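Local coordinates for ribonuclease mar1, putative (Trypanosoma cruzi, PDB 1YZV), which is of unknown function but belongs to the isochorismatase family of alpha/beta-fold proteins, many of them hydrolases, and may be a hydrolase itself, at residues Ser10-His15 and Leu177-Lys182; Phe24-Gln29 and Phe94-Pro99; Phe118-Cys123 and Gly151-Ala156; Ala141-Gly146 and Ile170-Ser175. All blocks are in the same frame, centred on the assembly; numbering follows the deposited sequence.

Contact 1. Residues Ser10-His15 and Leu177-Lys182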
loop_
_atom_site.group_PDB
_atom_site.type_symbol
_atom_site.label_atom_id
_atom_site.label_comp_id
_atom_site.label_asym_id
_atom_site.label_seq_id
_atom_site.Cartn_x
_atom_site.Cartn_y
_atom_site.Cartn_z
ATOM N N SER A 10 -16.750 -8.566 10.749
ATOM C CA SER A 10 -15.980 -9.669 10.101
ATOM C C SER A 10 -15.059 -8.989 9.122
ATOM O O SER A 10 -15.472 -8.052 8.457
ATOM C CB SER A 10 -16.956 -10.604 9.397
ATOM O OG SER A 10 -16.280 -11.643 8.708
ATOM N N ARG A 11 -13.808 -9.404 9.021
ATOM C CA ARG A 11 -12.988 -8.743 8.044
ATOM C C ARG A 11 -13.137 -9.262 6.613
ATOM O O ARG A 11 -13.120 -8.480 5.695
ATOM C CB ARG A 11 -11.530 -8.656 8.474
ATOM C CG ARG A 11 -10.846 -9.889 8.579
ATOM C CD ARG A 11 -9.486 -9.605 9.143
ATOM N NE ARG A 11 -9.532 -9.132 10.530
ATOM C CZ ARG A 11 -9.335 -7.872 10.919
ATOM N NH1 ARG A 11 -9.015 -6.908 10.061
ATOM N NH2 ARG A 11 -9.356 -7.607 12.206
ATOM N N LEU A 12 -13.444 -10.541 6.453
ATOM C CA LEU A 12 -13.679 -11.132 5.155
ATOM C C LEU A 12 -15.178 -11.307 4.984
ATOM O O LEU A 12 -15.937 -11.113 5.946
ATOM C CB LEU A 12 -12.985 -12.481 5.083
ATOM C CG LEU A 12 -11.443 -12.458 5.151
ATOM C CD1 LEU A 12 -10.943 -13.855 5.235
ATOM C CD2 LEU A 12 -10.852 -11.702 3.988
ATOM N N LEU A 13 -15.600 -11.719 3.784
ATOM C CA LEU A 13 -17.001 -12.055 3.548
ATOM C C LEU A 13 -17.406 -13.146 4.541
ATOM O O LEU A 13 -16.601 -13.996 4.899
ATOM C CB LEU A 13 -17.191 -12.582 2.130
ATOM C CG LEU A 13 -17.029 -11.555 1.013
ATOM C CD1 LEU A 13 -16.835 -12.277 -0.299
ATOM C CD2 LEU A 13 -18.233 -10.620 0.956
ATOM N N LYS A 14 -18.615 -13.041 5.055
ATOM C CA LYS A 14 -19.223 -14.090 5.866
ATOM C C LYS A 14 -19.634 -15.250 4.958
ATOM O O LYS A 14 -19.787 -15.103 3.704
ATOM C CB LYS A 14 -20.462 -13.562 6.590
ATOM C CG LYS A 14 -20.147 -12.503 7.667
ATOM C CD LYS A 14 -21.385 -12.051 8.434
ATOM C CE LYS A 14 -21.028 -11.046 9.532
ATOM N NZ LYS A 14 -22.243 -10.392 10.135
ATOM N N HIS A 15 -19.807 -16.402 5.591
ATOM C CA HIS A 15 -20.299 -17.579 4.933
ATOM C C HIS A 15 -21.664 -17.272 4.334
ATOM O O HIS A 15 -22.459 -16.511 4.933
ATOM C CB HIS A 15 -20.405 -18.742 5.934
ATOM C CG HIS A 15 -20.706 -20.043 5.287
ATOM N ND1 HIS A 15 -21.982 -20.397 4.892
ATOM C CD2 HIS A 15 -19.896 -21.057 4.905
ATOM C CE1 HIS A 15 -21.939 -21.574 4.292
ATOM N NE2 HIS A 15 -20.677 -21.970 4.243
ATOM N N LEU A 177 -14.863 -16.727 -3.914
ATOM C CA LEU A 177 -15.590 -17.983 -3.883
ATOM C C LEU A 177 -15.322 -18.757 -2.585
ATOM O O LEU A 177 -16.263 -19.253 -1.922
ATOM C CB LEU A 177 -15.238 -18.835 -5.114
ATOM C CG LEU A 177 -16.220 -18.813 -6.249
ATOM C CD1 LEU A 177 -16.427 -17.394 -6.765
ATOM C CD2 LEU A 177 -15.784 -19.767 -7.359
ATOM N N MET A 178 -14.043 -18.898 -2.241
ATOM C CA MET A 178 -13.617 -19.733 -1.113
ATOM C C MET A 178 -13.866 -19.045 0.239
ATOM O O MET A 178 -14.141 -19.725 1.228
ATOM C CB MET A 178 -12.142 -20.128 -1.295
ATOM C CG MET A 178 -11.899 -20.946 -2.565
ATOM S SD MET A 178 -12.742 -22.519 -2.489
ATOM C CE MET A 178 -14.330 -22.223 -3.279
ATOM N N GLN A 179 -13.918 -17.705 0.237
ATOM C CA GLN A 179 -14.411 -16.927 1.401
ATOM C C GLN A 179 -15.875 -17.193 1.753
ATOM O O GLN A 179 -16.241 -17.285 2.938
ATOM C CB GLN A 179 -14.228 -15.410 1.210
ATOM C CG GLN A 179 -12.792 -14.942 1.332
ATOM C CD GLN A 179 -12.619 -13.499 0.813
ATOM O OE1 GLN A 179 -13.402 -12.640 1.149
ATOM N NE2 GLN A 179 -11.626 -13.274 -0.029
ATOM N N LEU A 180 -16.709 -17.314 0.734
ATOM C CA LEU A 180 -18.135 -17.541 0.937
ATOM C C LEU A 180 -18.388 -18.956 1.418
ATOM O O LEU A 180 -19.404 -19.182 2.022
ATOM C CB LEU A 180 -18.937 -17.269 -0.330
ATOM C CG LEU A 180 -19.015 -15.803 -0.689
ATOM C CD1 LEU A 180 -19.331 -15.618 -2.203
ATOM C CD2 LEU A 180 -20.034 -15.080 0.235
ATOM N N LEU A 181 -17.557 -19.918 0.991
ATOM C CA LEU A 181 -17.727 -21.327 1.350
ATOM C C LEU A 181 -17.053 -21.802 2.633
ATOM O O LEU A 181 -17.558 -22.736 3.274
ATOM C CB LEU A 181 -17.299 -22.243 0.209
ATOM C CG LEU A 181 -18.348 -22.573 -0.853
ATOM C CD1 LEU A 181 -19.027 -21.336 -1.432
ATOM C CD2 LEU A 181 -17.629 -23.263 -1.909
ATOM N N LYS A 182 -15.821 -21.354 2.868
ATOM C CA LYS A 182 -15.049 -21.630 4.102
ATOM C C LYS A 182 -14.490 -23.037 4.368
ATOM O O LYS A 182 -13.505 -23.158 5.115
ATOM C CB LYS A 182 -15.764 -21.106 5.373
ATOM C CG LYS A 182 -16.100 -19.597 5.213
ATOM C CD LYS A 182 -15.996 -18.769 6.446
ATOM C CE LYS A 182 -16.236 -17.237 6.127
ATOM N NZ LYS A 182 -15.270 -16.418 5.193
#

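Contact 2. Residues Phe24-Gln29 and Phe94-Pro99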
loop_
_atom_site.group_PDB
_atom_site.type_symbol
_atom_site.label_atom_id
_atom_site.label_comp_id
_atom_site.label_asym_id
_atom_site.label_seq_id
_atom_site.Cartn_x
_atom_site.Cartn_y
_atom_site.Cartn_z
ATOM N N PHE A 24 -22.814 -7.492 -7.764
ATOM C CA PHE A 24 -22.975 -6.277 -8.580
ATOM C C PHE A 24 -22.048 -6.290 -9.787
ATOM O O PHE A 24 -20.848 -6.047 -9.664
ATOM C CB PHE A 24 -22.669 -5.035 -7.776
ATOM C CG PHE A 24 -23.818 -4.524 -6.928
ATOM C CD1 PHE A 24 -24.809 -5.359 -6.457
ATOM C CD2 PHE A 24 -23.897 -3.174 -6.608
ATOM C CE1 PHE A 24 -25.881 -4.851 -5.749
ATOM C CE2 PHE A 24 -24.946 -2.662 -5.881
ATOM C CZ PHE A 24 -25.933 -3.509 -5.423
ATOM N N CYS A 25 -22.659 -6.514 -10.947
ATOM C CA CYS A 25 -22.007 -6.561 -12.245
ATOM C C CYS A 25 -22.170 -5.189 -12.942
ATOM O O CYS A 25 -23.224 -4.848 -13.459
ATOM C CB CYS A 25 -22.669 -7.660 -13.066
ATOM S SG CYS A 25 -22.021 -7.907 -14.728
ATOM N N CYS A 26 -21.131 -4.395 -12.855
ATOM C CA CYS A 26 -21.135 -2.994 -13.261
ATOM C C CYS A 26 -20.789 -2.813 -14.733
ATOM O O CYS A 26 -19.625 -2.899 -15.107
ATOM C CB CYS A 26 -20.111 -2.236 -12.426
ATOM S SG CYS A 26 -20.376 -0.540 -12.253
ATOM N N ASP A 27 -21.805 -2.597 -15.561
ATOM C CA ASP A 27 -21.615 -1.982 -16.897
ATOM C C ASP A 27 -20.583 -2.694 -17.819
ATOM O O ASP A 27 -19.788 -2.047 -18.513
ATOM C CB ASP A 27 -21.202 -0.507 -16.711
ATOM C CG ASP A 27 -22.231 0.329 -15.949
ATOM O OD1 ASP A 27 -23.306 -0.192 -15.520
ATOM O OD2 ASP A 27 -21.841 1.479 -15.574
ATOM N N ILE A 28 -20.653 -4.022 -17.890
ATOM C CA ILE A 28 -19.766 -4.779 -18.762
ATOM C C ILE A 28 -20.454 -4.891 -20.114
ATOM O O ILE A 28 -21.043 -5.919 -20.438
ATOM C CB ILE A 28 -19.416 -6.163 -18.196
ATOM C CG1 ILE A 28 -18.773 -5.980 -16.797
ATOM C CG2 ILE A 28 -18.450 -6.900 -19.135
ATOM C CD1 ILE A 28 -18.328 -7.250 -16.136
ATOM N N GLN A 29 -20.384 -3.797 -20.857
ATOM C CA GLN A 29 -21.186 -3.604 -22.063
ATOM C C GLN A 29 -20.356 -3.631 -23.342
ATOM O O GLN A 29 -19.139 -3.398 -23.325
ATOM C CB GLN A 29 -21.939 -2.261 -21.967
ATOM C CG GLN A 29 -22.933 -2.224 -20.830
ATOM C CD GLN A 29 -23.287 -0.788 -20.435
ATOM O OE1 GLN A 29 -22.956 -0.340 -19.333
ATOM N NE2 GLN A 29 -23.993 -0.077 -21.324
ATOM N N PHE A 94 -23.282 7.250 -12.114
ATOM C CA PHE A 94 -22.092 6.399 -12.272
ATOM C C PHE A 94 -22.169 5.256 -11.241
ATOM O O PHE A 94 -22.107 4.076 -11.607
ATOM C CB PHE A 94 -20.805 7.205 -12.170
ATOM C CG PHE A 94 -20.682 8.265 -13.218
ATOM C CD1 PHE A 94 -21.057 8.012 -14.528
ATOM C CD2 PHE A 94 -20.243 9.522 -12.885
ATOM C CE1 PHE A 94 -21.000 9.011 -15.491
ATOM C CE2 PHE A 94 -20.067 10.498 -13.840
ATOM C CZ PHE A 94 -20.518 10.259 -15.155
ATOM N N ALA A 95 -22.474 5.602 -10.000
ATOM C CA ALA A 95 -22.786 4.562 -8.969
ATOM C C ALA A 95 -24.038 3.731 -9.318
ATOM O O ALA A 95 -25.026 4.250 -9.843
ATOM C CB ALA A 95 -22.918 5.184 -7.612
ATOM N N MET A 96 -24.019 2.443 -8.946
ATOM C CA MET A 96 -25.068 1.508 -9.306
ATOM C C MET A 96 -26.299 1.650 -8.413
ATOM O O MET A 96 -27.338 1.074 -8.748
ATOM C CB MET A 96 -24.576 0.060 -9.234
ATOM C CG MET A 96 -23.496 -0.272 -10.234
ATOM S SD MET A 96 -22.902 -1.958 -9.972
ATOM C CE MET A 96 -24.352 -2.937 -10.321
ATOM N N LEU A 97 -26.253 2.526 -7.405
ATOM C CA LEU A 97 -27.273 2.523 -6.343
ATOM C C LEU A 97 -28.438 3.418 -6.677
ATOM O O LEU A 97 -28.796 4.349 -5.929
ATOM C CB LEU A 97 -26.663 2.878 -4.975
ATOM C CG LEU A 97 -25.785 1.777 -4.395
ATOM C CD1 LEU A 97 -25.204 2.307 -3.106
ATOM C CD2 LEU A 97 -26.614 0.535 -4.096
ATOM N N VAL A 98 -28.996 3.154 -7.840
ATOM C CA VAL A 98 -30.098 3.931 -8.353
ATOM C C VAL A 98 -31.386 3.441 -7.683
ATOM O O VAL A 98 -31.412 2.353 -7.103
ATOM C CB VAL A 98 -30.142 3.856 -9.889
ATOM C CG1 VAL A 98 -28.865 4.503 -10.483
ATOM C CG2 VAL A 98 -30.252 2.420 -10.389
ATOM N N PRO A 99 -32.439 4.267 -7.708
ATOM C CA PRO A 99 -33.687 3.900 -6.995
ATOM C C PRO A 99 -34.258 2.498 -7.279
ATOM O O PRO A 99 -34.754 1.872 -6.375
ATOM C CB PRO A 99 -34.671 4.996 -7.417
ATOM C CG PRO A 99 -33.809 6.190 -7.777
ATOM C CD PRO A 99 -32.501 5.629 -8.301
#

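Contact 3. Residues Phe118-Cys123 and Gly151-Ala156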
loop_
_atom_site.group_PDB
_atom_site.type_symbol
_atom_site.label_atom_id
_atom_site.label_comp_id
_atom_site.label_asym_id
_atom_site.label_seq_id
_atom_site.Cartn_x
_atom_site.Cartn_y
_atom_site.Cartn_z
ATOM N N PHE A 118 -16.808 -2.433 -15.177
ATOM C CA PHE A 118 -16.249 -1.261 -15.829
ATOM C C PHE A 118 -16.931 0.029 -15.316
ATOM O O PHE A 118 -18.107 0.019 -14.989
ATOM C CB PHE A 118 -16.484 -1.271 -17.320
ATOM C CG PHE A 118 -16.039 -2.531 -18.051
ATOM C CD1 PHE A 118 -14.927 -3.230 -17.684
ATOM C CD2 PHE A 118 -16.628 -2.810 -19.292
ATOM C CE1 PHE A 118 -14.517 -4.339 -18.447
ATOM C CE2 PHE A 118 -16.233 -3.911 -20.046
ATOM C CZ PHE A 118 -15.209 -4.698 -19.595
ATOM N N GLU A 119 -16.201 1.144 -15.254
ATOM C CA GLU A 119 -14.754 1.204 -15.278
ATOM C C GLU A 119 -14.334 1.326 -13.808
ATOM O O GLU A 119 -15.075 1.897 -12.996
ATOM C CB GLU A 119 -14.259 2.429 -16.068
ATOM C CG GLU A 119 -14.460 2.310 -17.562
ATOM C CD GLU A 119 -13.696 3.367 -18.374
ATOM O OE1 GLU A 119 -12.452 3.420 -18.359
ATOM O OE2 GLU A 119 -14.363 4.127 -19.067
ATOM N N THR A 120 -13.163 0.795 -13.488
ATOM C CA THR A 120 -12.650 0.722 -12.100
ATOM C C THR A 120 -12.677 2.074 -11.373
ATOM O O THR A 120 -13.121 2.158 -10.243
ATOM C CB THR A 120 -11.231 0.128 -12.077
ATOM O OG1 THR A 120 -11.192 -1.054 -12.895
ATOM C CG2 THR A 120 -10.801 -0.249 -10.645
ATOM N N HIS A 121 -12.268 3.141 -12.068
ATOM C CA HIS A 121 -12.096 4.457 -11.486
ATOM C C HIS A 121 -13.324 5.326 -11.572
ATOM O O HIS A 121 -13.313 6.490 -11.137
ATOM C CB HIS A 121 -10.903 5.171 -12.132
ATOM C CG HIS A 121 -11.076 5.452 -13.590
ATOM N ND1 HIS A 121 -11.273 4.453 -14.515
ATOM C CD2 HIS A 121 -11.118 6.626 -14.280
ATOM C CE1 HIS A 121 -11.501 5.000 -15.698
ATOM N NE2 HIS A 121 -11.330 6.309 -15.598
ATOM N N VAL A 122 -14.383 4.800 -12.173
ATOM C CA VAL A 122 -15.640 5.564 -12.299
ATOM C C VAL A 122 -16.825 4.865 -11.645
ATOM O O VAL A 122 -17.038 4.964 -10.436
ATOM C CB VAL A 122 -15.924 5.972 -13.767
ATOM C CG1 VAL A 122 -17.206 6.839 -13.882
ATOM C CG2 VAL A 122 -14.735 6.781 -14.306
ATOM N N CYS A 123 -17.494 4.003 -12.382
ATOM C CA CYS A 123 -18.663 3.319 -11.827
ATOM C C CYS A 123 -18.361 2.363 -10.663
ATOM O O CYS A 123 -19.074 2.346 -9.655
ATOM C CB CYS A 123 -19.476 2.681 -12.991
ATOM S SG CYS A 123 -20.177 4.040 -14.187
ATOM N N GLY A 151 -3.392 3.011 -15.813
ATOM C CA GLY A 151 -3.106 3.970 -14.740
ATOM C C GLY A 151 -4.358 4.376 -13.980
ATOM O O GLY A 151 -4.321 4.479 -12.741
ATOM N N ASP A 152 -5.455 4.643 -14.710
ATOM C CA ASP A 152 -6.733 4.944 -14.079
ATOM C C ASP A 152 -7.208 3.776 -13.197
ATOM O O ASP A 152 -7.659 3.960 -12.080
ATOM C CB ASP A 152 -7.819 5.294 -15.109
ATOM C CG ASP A 152 -7.609 6.690 -15.736
ATOM O OD1 ASP A 152 -7.044 7.623 -15.075
ATOM O OD2 ASP A 152 -7.835 6.802 -16.956
ATOM N N HIS A 153 -7.064 2.569 -13.707
ATOM C CA HIS A 153 -7.501 1.376 -12.977
ATOM C C HIS A 153 -6.651 1.176 -11.737
ATOM O O HIS A 153 -7.200 0.987 -10.649
ATOM C CB HIS A 153 -7.390 0.170 -13.946
ATOM C CG HIS A 153 -7.383 -1.148 -13.271
ATOM N ND1 HIS A 153 -8.552 -1.806 -12.940
ATOM C CD2 HIS A 153 -6.372 -1.875 -12.747
ATOM C CE1 HIS A 153 -8.243 -2.955 -12.370
ATOM N NE2 HIS A 153 -6.930 -3.015 -12.227
ATOM N N CYS A 154 -5.319 1.136 -11.901
ATOM C CA CYS A 154 -4.412 0.843 -10.771
ATOM C C CYS A 154 -4.559 1.798 -9.612
ATOM O O CYS A 154 -4.579 1.398 -8.460
ATOM C CB CYS A 154 -2.970 0.838 -11.240
ATOM S SG CYS A 154 -2.668 -0.662 -12.262
ATOM N N THR A 155 -4.600 3.078 -9.930
ATOM C CA THR A 155 -4.733 4.135 -8.912
ATOM C C THR A 155 -6.030 4.034 -8.130
ATOM O O THR A 155 -6.004 4.077 -6.879
ATOM C CB THR A 155 -4.617 5.514 -9.544
ATOM O OG1 THR A 155 -3.357 5.600 -10.201
ATOM C CG2 THR A 155 -4.700 6.646 -8.492
ATOM N N ALA A 156 -7.117 3.671 -8.813
ATOM C CA ALA A 156 -8.391 3.446 -8.157
ATOM C C ALA A 156 -8.447 2.181 -7.286
ATOM O O ALA A 156 -9.036 2.175 -6.202
ATOM C CB ALA A 156 -9.499 3.438 -9.160
#

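Contact 4. Residues Ala141-Gly146 and Ile170-Ser175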
loop_
_atom_site.group_PDB
_atom_site.type_symbol
_atom_site.label_atom_id
_atom_site.label_comp_id
_atom_site.label_asym_id
_atom_site.label_seq_id
_atom_site.Cartn_x
_atom_site.Cartn_y
_atom_site.Cartn_z
ATOM N N ALA A 141 -13.740 -7.503 -6.818
ATOM C CA ALA A 141 -13.022 -8.598 -7.491
ATOM C C ALA A 141 -12.132 -7.984 -8.541
ATOM O O ALA A 141 -12.571 -7.744 -9.669
ATOM C CB ALA A 141 -13.995 -9.588 -8.134
ATOM N N VAL A 142 -10.896 -7.688 -8.173
ATOM C CA VAL A 142 -10.018 -6.928 -9.065
ATOM C C VAL A 142 -9.799 -7.557 -10.440
ATOM O O VAL A 142 -9.610 -6.840 -11.452
ATOM C CB VAL A 142 -8.642 -6.580 -8.356
ATOM C CG1 VAL A 142 -7.799 -7.795 -8.035
ATOM C CG2 VAL A 142 -7.803 -5.563 -9.191
ATOM N N ASP A 143 -9.755 -8.893 -10.475
ATOM C CA ASP A 143 -9.563 -9.654 -11.724
ATOM C C ASP A 143 -10.733 -9.547 -12.697
ATOM O O ASP A 143 -10.550 -9.830 -13.882
ATOM C CB ASP A 143 -9.191 -11.163 -11.480
ATOM C CG ASP A 143 -10.230 -11.952 -10.624
ATOM O OD1 ASP A 143 -10.747 -11.390 -9.643
ATOM O OD2 ASP A 143 -10.436 -13.187 -10.871
ATOM N N GLY A 144 -11.857 -8.993 -12.232
ATOM C CA GLY A 144 -13.043 -8.703 -13.053
ATOM C C GLY A 144 -13.316 -7.200 -13.225
ATOM O O GLY A 144 -14.417 -6.794 -13.594
ATOM N N CYS A 145 -12.330 -6.381 -12.865
ATOM C CA CYS A 145 -12.366 -4.915 -13.042
ATOM C C CYS A 145 -11.396 -4.434 -14.096
ATOM O O CYS A 145 -10.321 -5.011 -14.287
ATOM C CB CYS A 145 -12.069 -4.179 -11.710
ATOM S SG CYS A 145 -13.282 -4.403 -10.460
ATOM N N GLY A 146 -11.774 -3.346 -14.772
ATOM C CA GLY A 146 -10.928 -2.762 -15.767
ATOM C C GLY A 146 -11.296 -1.344 -16.087
ATOM O O GLY A 146 -12.476 -0.935 -15.872
ATOM N N ILE A 170 -10.212 -5.296 -1.377
ATOM C CA ILE A 170 -9.998 -5.775 -2.736
ATOM C C ILE A 170 -9.503 -7.198 -2.656
ATOM O O ILE A 170 -8.496 -7.498 -1.951
ATOM C CB ILE A 170 -8.931 -4.932 -3.474
ATOM C CG1 ILE A 170 -9.284 -3.461 -3.386
ATOM C CG2 ILE A 170 -8.741 -5.449 -4.897
ATOM C CD1 ILE A 170 -10.393 -3.135 -4.101
ATOM N N SER A 171 -10.150 -8.046 -3.432
ATOM C CA SER A 171 -9.822 -9.474 -3.475
ATOM C C SER A 171 -9.896 -9.954 -4.925
ATOM O O SER A 171 -9.815 -9.143 -5.863
ATOM C CB SER A 171 -10.768 -10.253 -2.532
ATOM O OG SER A 171 -10.313 -11.572 -2.281
ATOM N N THR A 172 -9.793 -11.263 -5.115
ATOM C CA THR A 172 -9.942 -11.866 -6.461
ATOM C C THR A 172 -11.110 -12.834 -6.438
ATOM O O THR A 172 -11.420 -13.392 -5.402
ATOM C CB THR A 172 -8.656 -12.588 -6.933
ATOM O OG1 THR A 172 -8.296 -13.580 -5.979
ATOM C CG2 THR A 172 -7.512 -11.605 -7.112
ATOM N N SER A 173 -11.657 -13.154 -7.618
ATOM C CA SER A 173 -12.837 -14.033 -7.703
ATOM C C SER A 173 -12.634 -15.403 -7.041
ATOM O O SER A 173 -13.518 -15.908 -6.313
ATOM C CB SER A 173 -13.300 -14.158 -9.174
ATOM O OG SER A 173 -12.300 -14.781 -10.025
ATOM N N GLU A 174 -11.442 -15.973 -7.176
ATOM C CA GLU A 174 -11.221 -17.290 -6.590
ATOM C C GLU A 174 -11.200 -17.219 -5.045
ATOM O O GLU A 174 -11.815 -18.053 -4.372
ATOM C CB GLU A 174 -9.927 -17.920 -7.126
ATOM C CG GLU A 174 -9.775 -19.332 -6.641
ATOM C CD GLU A 174 -8.651 -20.061 -7.324
ATOM O OE1 GLU A 174 -8.842 -20.491 -8.488
ATOM O OE2 GLU A 174 -7.619 -20.218 -6.657
ATOM N N SER A 175 -10.595 -16.158 -4.521
ATOM C CA SER A 175 -10.531 -15.910 -3.112
ATOM C C SER A 175 -11.917 -15.654 -2.561
ATOM O O SER A 175 -12.293 -16.275 -1.569
ATOM C CB SER A 175 -9.630 -14.741 -2.812
ATOM O OG SER A 175 -9.340 -14.668 -1.439
HETATM O O HOH W 1 -9.204 -15.327 -9.157
#

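Contact 1. Residues Ser10-His15 and Leu177-Lys182
K182 and L13 meet where the N-terminal segment 10-15 passes the end of helix 173-181. K182 is the first residue beyond the helix and has a positive phi (71°). From there its chain bends back, and the last torsion (chi4 -64°) swings NZ between two carbonyls. NZ donates to L13 O at 2.8 Å, nearly along the C=O axis, and to Q179 O in the last turn of the helix at 2.6 Å. The H15 ring lies beside this link. With CG anti to the backbone N (chi1 -171°), the ring is carried to the helix end, where L180 O stands over one face, 3.4 Å above the ring plane and offset toward the rim. At the edge, L181 O approaches CD2 of H15 at 3.3 Å. The CA of H15 also makes a C-H...O contact with L180 O. Beyond the ring, NE2 bonds to D186.

Q179 runs at about a right angle to both L12 and L13. Its OE1 comes within 3.7 Å of L13 CD1, but the partner of that oxygen is the hydroxyl of Y169, which also bonds L13 N. L13 CD1 meets L180 CG at 4.2 Å, their side chains crossing obliquely. The lysine ammonium, placed among carbonyls at the helix end, probably offsets their partial negative charge while tying the N-terminal segment to the helix.

Contact 2. Residues Phe24-Gln29 and Phe94-Pro99
M96 reaches in from the loop that follows strand 87-91 and meets F24 and C26 at the end of the central strand 20-26. Two contacts involve the M96 sulfur. SD lies 3.7 Å from C26 SG, and it makes a Met-aromatic contact with F24, 4.8 Å from SD to the ring centroid. The approach is oblique, 58° off the ring normal, with F24 CD2 as the nearest ring atom to SD.

The apolar contacts lie next to it. A bend at chi3 (64°) turns the M96 methyl CE toward F24 CB, at 3.7 Å, and the F24 and M96 side chains slide past each other in opposite directions. L97 crosses F24 at about a right angle, its CD2 touching F24 CE2 at 4.0 Å near the ring plane. The backbone joins in through C25 O, 3.8 Å from M96 CE.

Polar bonds lie beside this patch: M96 N bonds T127 of helix 120-133, while D27 forms a salt bridge with K91 and a hydrogen bond with T66. D27, K91 and C123 are consistent with the Asp-Lys-Cys triad of isochorismatase-like hydrolases. Between the segments themselves, dispersion and the oblique sulfur-aromatic contact act without any hydrogen bond, so side-chain shape holds the loop to the strand.

Contact 3. Residues Phe118-Cys123 and Gly151-Ala156
H121 and D152 stack where two helices of the isochorismatase-type alpha/beta fold meet, 120-133 at its first turn and 150-161 near its start. A cis peptide precedes E119, the N-cap residue of the first helix, as in relatives, where a cis peptide lies near the nucleophilic cysteine.

The tight part is built on the H121 imidazole. D152 CB sits over the centre of one ring face, 3.5 Å from the centroid and 4° off the normal, a CH-pi contact. V122 CG2 covers the opposite face, 3.6 Å above the plane but offset toward the rim. The D152 carboxylate continues the stack, its plane turned only 15° from that of the ring. CG of H121 takes the crowded position between the backbone N and the carbonyl carbon (chi1 64°), which sets the ring against D152. A156 CB comes within 3.6 Å of H121 CA. The polar ends have partners outside the two segments: H121 ND1 bonds S147, H121 NE2 bonds E174 of a neighbouring subunit, and D152 OD1 bonds T172 of that same subunit. The stack therefore also serves the subunit interface, and a sulfate ion lies about 5 Å from the D152 side chain.

The looser side is at H153, which is partly exposed and meets segment 118-123 through T120. Nearby, T120 CG2 to A156 CB is 4.2 Å. One strong bond holds this edge: T120 OG1 lies in the plane of the H153 ring, 2.7 Å from H153 ND1.

Contact 4. Residues Ala141-Gly146 and Ile170-Ser175
In the beta-alpha-beta unit of strand 137-146, helix 150-161 and strand 168-171, the two parallel strands end side by side, with A141 bridged to S171 and D143 reaching the start of helix 173-181. V142 N donates to S171 O at 2.9 Å with an N-H...O angle of 160°. Beyond it the chain turns a corner through two type I turns, A141 to G144 and V142 to C145.

V142 packs against the second strand: its CB touches I170 CG2 at 3.6 Å, and its CG1 lies 3.9 Å from T172 CG2, the two side chains side by side and pointing the same way. T172 is the N-cap residue; its hydroxyl bonds D152 of a neighbouring subunit.

With CG between the backbone N and the carbonyl carbon (chi1 57°), D143 carries its carboxylate to S173. OD1 accepts S173 N at 2.8 Å on its syn side, 17° out of the carboxylate plane. OD2 accepts S173 OG at 2.6 Å through its syn lone pair; H200 bonds the same oxygen and R48 bonds S173 OG. The helix N-terminus probably helps stabilise this negative charge. A water donates to D143 OD2 at 3.0 Å and accepts from E174 N at 3.1 Å.

Contact 1 joins the outermost segments in sequence, 10-15 and 177-182, so the other three fall between them. Contact 2 closes before contact 3 opens, whereas contacts 3 and 4 interleave around strand 137-146 and touch through T120 N and G146 O, centres 13 Å apart. Contacts 1 and 4 share helix 173-181, centres 14 Å apart, and touch through a weak Q179 NE2 to S171 OG bond. Contacts 2 and 3 touch through C26 O and F118 N of adjacent strands, and D27 OD2 packs against C123 SG there. Contacts 1 and 2 lie on opposite sides of the chain centre, centres 23 Å apart. The six-stranded parallel sheet is the framework, and contacts 1, 3 and 4 also reach neighbouring subunits.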